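Local structure of alginate biosynthesis protein AlgX (Pseudomonas aeruginosa, 4KNC) at residues 47-50 and 51-55; 95-98 and 99-103; 105-108 and 109-113; 112-115 and 116-120. The protein takes part in O-acetylation of the exopolysaccharide alginate and protects the polymer from degradation as it crosses the periplasm. All blocks are in the same frame, centred on the assembly; numbering follows the deposited sequence.

Contact 1: 47-50 and 51-55; sequences FRTT and YDLRT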
loop_
_atom_site.group_PDB
_atom_site.type_symbol
_atom_site.label_atom_id
_atom_site.label_comp_id
_atom_site.label_asym_id
_atom_site.label_seq_id
_atom_site.Cartn_x
_atom_site.Cartn_y
_atom_site.Cartn_z
ATOM N N PHE A 47 -23.685 1.682 3.545
ATOM C CA PHE A 47 -22.459 1.748 4.330
ATOM C C PHE A 47 -22.150 0.369 4.884
ATOM O O PHE A 47 -23.057 -0.416 5.132
ATOM C CB PHE A 47 -22.612 2.722 5.492
ATOM C CG PHE A 47 -22.639 4.169 5.081
ATOM C CD1 PHE A 47 -23.771 4.717 4.495
ATOM C CD2 PHE A 47 -21.525 4.989 5.293
ATOM C CE1 PHE A 47 -23.795 6.065 4.130
ATOM C CE2 PHE A 47 -21.546 6.328 4.931
ATOM C CZ PHE A 47 -22.685 6.864 4.344
ATOM N N ARG A 48 -20.867 0.081 5.076
ATOM C CA ARG A 48 -20.437 -1.117 5.783
ATOM C C ARG A 48 -20.194 -0.757 7.238
ATOM O O ARG A 48 -19.492 0.192 7.516
ATOM C CB ARG A 48 -19.142 -1.643 5.173
ATOM C CG ARG A 48 -19.225 -1.846 3.663
ATOM C CD ARG A 48 -17.844 -2.089 3.114
ATOM N NE ARG A 48 -17.040 -0.871 3.146
ATOM C CZ ARG A 48 -15.773 -0.802 2.747
ATOM N NH1 ARG A 48 -15.157 -1.886 2.309
ATOM N NH2 ARG A 48 -15.118 0.354 2.789
ATOM N N THR A 49 -20.756 -1.522 8.166
ATOM C CA THR A 49 -20.653 -1.184 9.580
ATOM C C THR A 49 -19.214 -1.290 10.099
ATOM O O THR A 49 -18.749 -0.419 10.836
ATOM C CB THR A 49 -21.561 -2.096 10.420
ATOM O OG1 THR A 49 -21.292 -3.460 10.084
ATOM C CG2 THR A 49 -23.036 -1.807 10.132
ATOM N N THR A 50 -18.505 -2.345 9.707
ATOM C CA THR A 50 -17.182 -2.606 10.272
ATOM C C THR A 50 -16.089 -1.808 9.562
ATOM O O THR A 50 -15.068 -1.504 10.150
ATOM C CB THR A 50 -16.809 -4.107 10.251
ATOM O OG1 THR A 50 -16.554 -4.526 8.908
ATOM C CG2 THR A 50 -17.938 -4.966 10.842
ATOM N N TYR A 51 -16.296 -1.479 8.293
ATOM C CA TYR A 51 -15.294 -0.720 7.561
ATOM C C TYR A 51 -15.567 0.773 7.625
ATOM O O TYR A 51 -14.648 1.556 7.822
ATOM C CB TYR A 51 -15.247 -1.145 6.093
ATOM C CG TYR A 51 -14.685 -2.521 5.859
ATOM C CD1 TYR A 51 -15.463 -3.663 6.066
ATOM C CD2 TYR A 51 -13.370 -2.687 5.438
ATOM C CE1 TYR A 51 -14.942 -4.930 5.842
ATOM C CE2 TYR A 51 -12.836 -3.940 5.223
ATOM C CZ TYR A 51 -13.623 -5.062 5.419
ATOM O OH TYR A 51 -13.083 -6.311 5.190
ATOM N N ASP A 52 -16.824 1.164 7.429
ATOM C CA ASP A 52 -17.156 2.574 7.220
ATOM C C ASP A 52 -17.552 3.266 8.500
ATOM O O ASP A 52 -17.337 4.473 8.653
ATOM C CB ASP A 52 -18.296 2.735 6.215
ATOM C CG ASP A 52 -17.973 2.139 4.869
ATOM O OD1 ASP A 52 -16.773 1.992 4.522
ATOM O OD2 ASP A 52 -18.935 1.840 4.148
ATOM N N LEU A 53 -18.144 2.503 9.410
ATOM C CA LEU A 53 -18.698 3.080 10.633
ATOM C C LEU A 53 -17.877 2.682 11.841
ATOM O O LEU A 53 -18.363 2.706 12.978
ATOM C CB LEU A 53 -20.152 2.644 10.826
ATOM C CG LEU A 53 -21.108 3.059 9.703
ATOM C CD1 LEU A 53 -22.533 2.603 9.987
ATOM C CD2 LEU A 53 -21.051 4.573 9.503
ATOM N N ARG A 54 -16.624 2.318 11.596
ATOM C CA ARG A 54 -15.760 1.877 12.677
ATOM C C ARG A 54 -15.342 3.076 13.511
ATOM O O ARG A 54 -15.355 4.214 13.021
ATOM C CB ARG A 54 -14.529 1.167 12.121
ATOM C CG ARG A 54 -13.527 2.083 11.414
ATOM C CD ARG A 54 -12.150 1.448 11.462
ATOM N NE ARG A 54 -11.943 0.470 10.409
ATOM C CZ ARG A 54 -11.252 -0.659 10.539
ATOM N NH1 ARG A 54 -10.688 -0.995 11.693
ATOM N NH2 ARG A 54 -11.132 -1.454 9.492
ATOM N N THR A 55 -14.981 2.813 14.767
ATOM C CA THR A 55 -14.431 3.838 15.658
ATOM C C THR A 55 -13.005 3.533 16.066
ATOM O O THR A 55 -12.376 4.326 16.754
ATOM C CB THR A 55 -15.248 3.976 16.957
ATOM O OG1 THR A 55 -15.305 2.703 17.614
ATOM C CG2 THR A 55 -16.670 4.459 16.656
#
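R48 and D52, four residues apart where strand 46-48 runs out into a turn, are joined through both backbone and side chain. At its root R48 already lies against the carboxylate, with R48 CB 3.6 Å from D52 OD2 and CG close to the same oxygen. The chain continues extended to CD, which reaches Y51 CB, and then turns about the CG-CD bond (chi3 -71°), presenting the NE side of the guanidinium to D52. R48 NE donates to D52 OD1 at 3.2 Å, from above the carboxylate plane. NH2 reaches the same oxygen from its syn side, R48 NH2 to D52 OD1 being 2.9 Å, and completes a side-on salt bridge. Meanwhile one guanidinium face settles on Y51, with R48 CZ 3.4 Å from Y51 CB. NH1 slides over the Y51 ring toward its rim, the two planes only 10° apart, and bonds to F34 O. The backbone closes the turn: R48 N points almost straight at D52 OD2 (2.8 Å), and D52 N returns to R48 O, also at 2.8 Å. OD2 has a further salt-bridge partner in R89, so the carboxylate is held from several directions. Since the R48 side chain is about 8 Å from that of D148 and about 9 Å from that of H150, both inferred active-site residues, this braced turn belongs to the surroundings of the putative SGNH hydrolase-like catalytic site.

Contact 2: 95-98 and 99-103; sequences EKLS and PAEKA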
loop_
_atom_site.group_PDB
_atom_site.type_symbol
_atom_site.label_atom_id
_atom_site.label_comp_id
_atom_site.label_asym_id
_atom_site.label_seq_id
_atom_site.Cartn_x
_atom_site.Cartn_y
_atom_site.Cartn_z
ATOM N N GLU A 95 -23.348 12.513 6.840
ATOM C CA GLU A 95 -24.686 13.080 6.614
ATOM C C GLU A 95 -25.582 12.276 5.671
ATOM O O GLU A 95 -26.785 12.520 5.607
ATOM C CB GLU A 95 -24.615 14.548 6.161
ATOM C CG GLU A 95 -24.034 15.513 7.222
ATOM C CD GLU A 95 -24.679 15.368 8.608
ATOM O OE1 GLU A 95 -25.910 15.205 8.694
ATOM O OE2 GLU A 95 -23.957 15.420 9.627
ATOM N N LYS A 96 -25.008 11.322 4.943
ATOM C CA LYS A 96 -25.808 10.476 4.055
ATOM C C LYS A 96 -26.496 9.336 4.814
ATOM O O LYS A 96 -27.341 8.624 4.264
ATOM C CB LYS A 96 -24.940 9.923 2.927
ATOM C CG LYS A 96 -24.204 11.005 2.127
ATOM C CD LYS A 96 -25.163 11.845 1.301
ATOM C CE LYS A 96 -24.399 12.763 0.352
ATOM N NZ LYS A 96 -25.309 13.567 -0.511
ATOM N N LEU A 97 -26.131 9.168 6.082
ATOM C CA LEU A 97 -26.736 8.154 6.944
ATOM C C LEU A 97 -28.217 8.421 7.222
ATOM O O LEU A 97 -28.672 9.562 7.178
ATOM C CB LEU A 97 -25.976 8.085 8.273
ATOM C CG LEU A 97 -24.560 7.523 8.113
ATOM C CD1 LEU A 97 -23.818 7.580 9.412
ATOM C CD2 LEU A 97 -24.622 6.082 7.577
ATOM N N SER A 98 -28.961 7.359 7.516
ATOM C CA SER A 98 -30.320 7.503 8.010
ATOM C C SER A 98 -30.246 8.079 9.423
ATOM O O SER A 98 -29.200 7.985 10.090
ATOM C CB SER A 98 -31.027 6.144 8.017
ATOM O OG SER A 98 -30.691 5.424 9.183
ATOM N N PRO A 99 -31.340 8.706 9.882
ATOM C CA PRO A 99 -31.272 9.341 11.201
ATOM C C PRO A 99 -30.992 8.325 12.303
ATOM O O PRO A 99 -30.225 8.609 13.224
ATOM C CB PRO A 99 -32.656 9.979 11.353
ATOM C CG PRO A 99 -33.108 10.220 9.940
ATOM C CD PRO A 99 -32.597 9.021 9.181
ATOM N N ALA A 100 -31.587 7.146 12.186
ATOM C CA ALA A 100 -31.266 6.029 13.066
ATOM C C ALA A 100 -29.770 5.693 13.052
ATOM O O ALA A 100 -29.126 5.653 14.101
ATOM C CB ALA A 100 -32.103 4.795 12.685
ATOM N N GLU A 101 -29.222 5.458 11.865
ATOM C CA GLU A 101 -27.804 5.123 11.717
ATOM C C GLU A 101 -26.873 6.240 12.171
ATOM O O GLU A 101 -25.844 5.992 12.818
ATOM C CB GLU A 101 -27.503 4.769 10.266
ATOM C CG GLU A 101 -28.207 3.532 9.813
ATOM C CD GLU A 101 -28.432 3.518 8.325
ATOM O OE1 GLU A 101 -29.128 2.603 7.851
ATOM O OE2 GLU A 101 -27.921 4.415 7.624
ATOM N N LYS A 102 -27.221 7.472 11.826
ATOM C CA LYS A 102 -26.441 8.602 12.302
ATOM C C LYS A 102 -26.425 8.620 13.825
ATOM O O LYS A 102 -25.389 8.887 14.448
ATOM C CB LYS A 102 -26.992 9.928 11.778
ATOM C CG LYS A 102 -26.183 11.130 12.290
ATOM C CD LYS A 102 -26.660 12.445 11.706
ATOM C CE LYS A 102 -25.760 13.594 12.171
ATOM N NZ LYS A 102 -26.279 14.919 11.728
ATOM N N ALA A 103 -27.575 8.335 14.427
ATOM C CA ALA A 103 -27.657 8.335 15.883
ATOM C C ALA A 103 -26.799 7.218 16.463
ATOM O O ALA A 103 -26.143 7.403 17.489
ATOM C CB ALA A 103 -29.095 8.214 16.345
#
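S98 and E101 exchange side-chain-to-backbone bonds at the start of helix 99-104. The serine hydroxyl oxygen accepts from the helix, S98 OG to E101 N being 3.1 Å with a nearly straight N-H. In return the glutamate carboxylate takes the S98 amide, at 3.1 Å from S98 N to E101 OE2. This reciprocal pair is a capping box, with S98 as the N-cap. Two features of the side chains set its geometry: S98 OG stands between its own N and carbonyl carbon (chi1 83°), facing the first turn, while E101 is extended beyond CG and so can reach back to the amide. The S98 N-H meets OE2 well out of the carboxylate plane, 53° above it. The main-chain helix pattern begins at the same residue, where K102 N bonds to S98 O at 2.7 Å.

Around this core, L97 leans on the first turn from the preceding loop. Its CB approaches K102, 4.1 Å from L97 CB to K102 CB, and its CD2 branch lies 3.7 Å from E101 OE2. Farther out, the fully extended K102 carries its ammonium to E95, whose chain is bent at chi2. K102 NZ sits 3.1 Å from E95 OE1 and 3.2 Å from E95 OE2, using the syn lone pair of each, so the salt bridge is forked. One of those oxygens also lies near D136, a like charge that the nearby ammonium may partly offset. On the inner side L97 packs against F47 of strand 46-48 and F105, so the loop leading into helix 99-104 lies against that strand, with helix 107-123 following in the chain.

Contact 3: 105-108 and 109-113; sequences FDYE and LAKKN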
loop_
_atom_site.group_PDB
_atom_site.type_symbol
_atom_site.label_atom_id
_atom_site.label_comp_id
_atom_site.label_asym_id
_atom_site.label_seq_id
_atom_site.Cartn_x
_atom_site.Cartn_y
_atom_site.Cartn_z
ATOM N N PHE A 105 -24.047 5.829 15.054
ATOM C CA PHE A 105 -22.629 5.916 14.708
ATOM C C PHE A 105 -21.914 6.933 15.582
ATOM O O PHE A 105 -22.134 8.132 15.446
ATOM C CB PHE A 105 -22.503 6.280 13.224
ATOM C CG PHE A 105 -21.099 6.588 12.769
ATOM C CD1 PHE A 105 -20.030 5.783 13.146
ATOM C CD2 PHE A 105 -20.862 7.663 11.921
ATOM C CE1 PHE A 105 -18.729 6.063 12.709
ATOM C CE2 PHE A 105 -19.572 7.963 11.476
ATOM C CZ PHE A 105 -18.499 7.159 11.869
ATOM N N ASP A 106 -21.062 6.454 16.483
ATOM C CA ASP A 106 -20.297 7.339 17.379
ATOM C C ASP A 106 -19.266 8.157 16.604
ATOM O O ASP A 106 -18.062 7.924 16.720
ATOM C CB ASP A 106 -19.592 6.518 18.460
ATOM C CG ASP A 106 -19.302 7.316 19.722
ATOM O OD1 ASP A 106 -19.019 8.528 19.643
ATOM O OD2 ASP A 106 -19.342 6.712 20.812
ATOM N N TYR A 107 -19.747 9.118 15.821
ATOM C CA TYR A 107 -18.887 9.944 14.971
ATOM C C TYR A 107 -17.750 10.653 15.710
ATOM O O TYR A 107 -16.613 10.681 15.226
ATOM C CB TYR A 107 -19.723 10.962 14.188
ATOM C CG TYR A 107 -18.896 12.035 13.527
ATOM C CD1 TYR A 107 -18.279 11.805 12.309
ATOM C CD2 TYR A 107 -18.743 13.281 14.114
ATOM C CE1 TYR A 107 -17.520 12.786 11.689
ATOM C CE2 TYR A 107 -17.975 14.273 13.509
ATOM C CZ TYR A 107 -17.369 14.016 12.294
ATOM O OH TYR A 107 -16.603 14.980 11.684
ATOM N N GLU A 108 -18.041 11.222 16.877
ATOM C CA GLU A 108 -17.015 11.974 17.594
ATOM C C GLU A 108 -15.909 11.037 18.076
ATOM O O GLU A 108 -14.727 11.389 18.062
ATOM C CB GLU A 108 -17.612 12.774 18.765
ATOM C CG GLU A 108 -18.597 13.875 18.351
ATOM C CD GLU A 108 -17.958 14.955 17.488
ATOM O OE1 GLU A 108 -16.728 15.120 17.569
ATOM O OE2 GLU A 108 -18.679 15.634 16.722
ATOM N N LEU A 109 -16.293 9.831 18.483
ATOM C CA LEU A 109 -15.307 8.863 18.947
ATOM C C LEU A 109 -14.400 8.420 17.805
ATOM O O LEU A 109 -13.177 8.316 17.971
ATOM C CB LEU A 109 -15.992 7.649 19.554
ATOM C CG LEU A 109 -15.026 6.603 20.089
ATOM C CD1 LEU A 109 -14.158 7.257 21.156
ATOM C CD2 LEU A 109 -15.783 5.408 20.629
ATOM N N ALA A 110 -15.012 8.155 16.649
ATOM C CA ALA A 110 -14.269 7.774 15.455
ATOM C C ALA A 110 -13.282 8.868 15.057
ATOM O O ALA A 110 -12.113 8.596 14.802
ATOM C CB ALA A 110 -15.234 7.468 14.287
ATOM N N LYS A 111 -13.759 10.107 15.012
ATOM C CA LYS A 111 -12.928 11.244 14.609
ATOM C C LYS A 111 -11.752 11.460 15.561
ATOM O O LYS A 111 -10.623 11.709 15.139
ATOM C CB LYS A 111 -13.782 12.512 14.527
ATOM C CG LYS A 111 -12.965 13.801 14.356
ATOM C CD LYS A 111 -13.865 15.017 14.314
ATOM C CE LYS A 111 -13.034 16.302 14.264
ATOM N NZ LYS A 111 -13.905 17.493 14.076
ATOM N N LYS A 112 -12.040 11.353 16.850
ATOM C CA LYS A 112 -11.035 11.483 17.894
ATOM C C LYS A 112 -9.952 10.407 17.718
ATOM O O LYS A 112 -8.754 10.690 17.722
ATOM C CB LYS A 112 -11.731 11.320 19.256
ATOM C CG LYS A 112 -10.880 11.629 20.451
ATOM C CD LYS A 112 -11.440 11.000 21.719
ATOM C CE LYS A 112 -12.798 11.558 22.082
ATOM N NZ LYS A 112 -13.466 10.692 23.100
ATOM N N ASN A 113 -10.381 9.159 17.550
ATOM C CA ASN A 113 -9.421 8.070 17.382
ATOM C C ASN A 113 -8.584 8.183 16.101
ATOM O O ASN A 113 -7.367 7.953 16.105
ATOM C CB ASN A 113 -10.131 6.723 17.497
ATOM C CG ASN A 113 -10.531 6.421 18.923
ATOM O OD1 ASN A 113 -9.931 6.949 19.862
ATOM N ND2 ASN A 113 -11.545 5.593 19.097
HETATM O O HOH W 1 -16.332 17.403 13.000
#
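D106 caps the N-terminus of helix 107-123, its carboxylate folded over the amide and CB of L109. The acceptor is D106 OD1, 3.2 Å from L109 N, and the amide approaches from above the carboxylate plane, 49° out of it. The same oxygen lies 3.2 Å from L109 CB, with the L109 CD2 branch beside OD2. The aspartate and leucine side chains cross at a slant rather than running alongside one another. D106 is also the centre of an inverse gamma turn, closed by a 2.6 Å bond from Y107 N to F105 O, which swings the chain into the helix.

The next residue, Y107, meets K111 one turn later. The ring of Y107 presents a face to K111 CB, while the extended lysine chain passes beyond the ring to its phenol end, K111 CD being 3.8 Å from Y107 OH. Both side chains leave with CG opposite the backbone N (chi1 167° for Y107 and 170° for K111), yet the two chains cross obliquely. The Y107 ring is buried, lodged against L91 of helix 89-93 and against F135. The F105 ring meets A110 CB obliquely and also touches L53. Beneath these groups the regular backbone bonds run from A110 N to D106 O, from K111 N to Y107 O and from K112 N to E108 O. At the outer end of the tyrosine-lysine pair a single water joins the tips, 2.8 Å from Y107 OH and accepting from K111 NZ at 2.7 Å.

Contact 4: 112-115 and 116-120; sequences KNYL and ATIAR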
loop_
_atom_site.group_PDB
_atom_site.type_symbol
_atom_site.label_atom_id
_atom_site.label_comp_id
_atom_site.label_asym_id
_atom_site.label_seq_id
_atom_site.Cartn_x
_atom_site.Cartn_y
_atom_site.Cartn_z
ATOM N N LYS A 112 -12.040 11.353 16.850
ATOM C CA LYS A 112 -11.035 11.483 17.894
ATOM C C LYS A 112 -9.952 10.407 17.718
ATOM O O LYS A 112 -8.754 10.690 17.722
ATOM C CB LYS A 112 -11.731 11.320 19.256
ATOM C CG LYS A 112 -10.880 11.629 20.451
ATOM C CD LYS A 112 -11.440 11.000 21.719
ATOM C CE LYS A 112 -12.798 11.558 22.082
ATOM N NZ LYS A 112 -13.466 10.692 23.100
ATOM N N ASN A 113 -10.381 9.159 17.550
ATOM C CA ASN A 113 -9.421 8.070 17.382
ATOM C C ASN A 113 -8.584 8.183 16.101
ATOM O O ASN A 113 -7.367 7.953 16.105
ATOM C CB ASN A 113 -10.131 6.723 17.497
ATOM C CG ASN A 113 -10.531 6.421 18.923
ATOM O OD1 ASN A 113 -9.931 6.949 19.862
ATOM N ND2 ASN A 113 -11.545 5.593 19.097
ATOM N N TYR A 114 -9.242 8.574 15.014
ATOM C CA TYR A 114 -8.555 8.857 13.763
ATOM C C TYR A 114 -7.471 9.932 13.953
ATOM O O TYR A 114 -6.301 9.732 13.581
ATOM C CB TYR A 114 -9.573 9.287 12.701
ATOM C CG TYR A 114 -8.951 9.582 11.352
ATOM C CD1 TYR A 114 -8.502 10.858 11.036
ATOM C CD2 TYR A 114 -8.809 8.579 10.397
ATOM C CE1 TYR A 114 -7.923 11.140 9.796
ATOM C CE2 TYR A 114 -8.233 8.844 9.149
ATOM C CZ TYR A 114 -7.795 10.130 8.858
ATOM O OH TYR A 114 -7.219 10.401 7.640
ATOM N N LEU A 115 -7.846 11.063 14.555
ATOM C CA LEU A 115 -6.888 12.166 14.745
ATOM C C LEU A 115 -5.698 11.756 15.608
ATOM O O LEU A 115 -4.541 12.123 15.318
ATOM C CB LEU A 115 -7.584 13.382 15.356
ATOM C CG LEU A 115 -8.494 14.128 14.382
ATOM C CD1 LEU A 115 -9.325 15.140 15.131
ATOM C CD2 LEU A 115 -7.661 14.799 13.286
ATOM N N ALA A 116 -5.986 10.983 16.659
ATOM C CA ALA A 116 -4.930 10.404 17.492
ATOM C C ALA A 116 -3.959 9.558 16.658
ATOM O O ALA A 116 -2.737 9.610 16.857
ATOM C CB ALA A 116 -5.542 9.570 18.630
ATOM N N THR A 117 -4.508 8.786 15.717
ATOM C CA THR A 117 -3.679 7.959 14.835
ATOM C C THR A 117 -2.786 8.783 13.907
ATOM O O THR A 117 -1.599 8.478 13.719
ATOM C CB THR A 117 -4.573 7.002 13.999
ATOM O OG1 THR A 117 -5.247 6.105 14.885
ATOM C CG2 THR A 117 -3.755 6.198 12.999
ATOM N N ILE A 118 -3.363 9.828 13.323
ATOM C CA ILE A 118 -2.601 10.823 12.569
ATOM C C ILE A 118 -1.413 11.370 13.382
ATOM O O ILE A 118 -0.273 11.466 12.886
ATOM C CB ILE A 118 -3.517 12.007 12.177
ATOM C CG1 ILE A 118 -4.607 11.541 11.206
ATOM C CG2 ILE A 118 -2.713 13.134 11.576
ATOM C CD1 ILE A 118 -4.069 10.830 9.969
ATOM N N ALA A 119 -1.684 11.702 14.639
ATOM C CA ALA A 119 -0.631 12.182 15.540
ATOM C C ALA A 119 0.451 11.128 15.731
ATOM O O ALA A 119 1.638 11.457 15.772
ATOM C CB ALA A 119 -1.211 12.590 16.879
ATOM N N ARG A 120 0.051 9.860 15.836
ATOM C CA ARG A 120 1.057 8.802 15.983
ATOM C C ARG A 120 1.927 8.636 14.730
ATOM O O ARG A 120 3.146 8.422 14.829
ATOM C CB ARG A 120 0.407 7.477 16.403
ATOM C CG ARG A 120 -0.189 7.553 17.792
ATOM C CD ARG A 120 -0.659 6.205 18.319
ATOM N NE ARG A 120 -1.139 6.340 19.694
ATOM C CZ ARG A 120 -1.548 5.334 20.463
ATOM N NH1 ARG A 120 -1.547 4.090 20.001
ATOM N NH2 ARG A 120 -1.967 5.575 21.700
#
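Y114 and I118, one helical turn apart, supply the apolar side-chain contact. The CG1 arm of I118 lies 3.6 Å from Y114 CE1, and its CD1 end follows the same side of the ring to the phenol, 3.9 Å from Y114 OH. The ring is met obliquely. With CG of Y114 opposite its backbone N (chi1 -179°), the ring is carried forward along the helix to where the isoleucine arm can meet it, and the same I118 CG1 lies 3.4 Å from Y114 O as well. Beyond the two segments, the Y114 ring meets F135 edge-to-face.

Backbone hydrogen bonds of the i to i+4 kind hold the turn itself: A116 N to K112 O, T117 N to N113 O, I118 N to Y114 O and A119 N to L115 O, each 3.0 Å. They belong to the middle of helix 107-123, which packs beside strand 80-85 at one margin of the parallel sheet in the SGNH hydrolase-like domain. Y114, T117 and I118 form the buried side, all three reaching Y85 of that strand, while A116 and A119 are exposed.

Among polar side chains, T117 OG1 comes within 3.1 Å of N113 O, although its proton has another acceptor in reach. The Y114 hydroxyl bonds to Y85 O. N113 sends its ND2 to T55 O, tying this helix to the loop that precedes helix 61-76.

Contacts 1, 2 and 3 follow in series along the chain, and contact 4 overlaps contact 3 at K112 and N113. Contacts 1 and 2, centres 13 Å apart, meet where F47 CD1 packs 3.5 Å from L97 CD2. L97 also reaches F105 of contact 3, which in turn touches L53 of contact 1, so these residues form one apolar cluster between the 47-55 turn and the loops flanking helix 99-104. A probable hydrogen bond, T55 O to N113 ND2 at 2.8 Å, fastens contact 1 to helix 107-123. Contacts 2 and 4 do not touch, their nearest atoms being about 14 Å apart. Contact 1 alone comes near the inferred active-site residues D148 and H150; the others lie away from them.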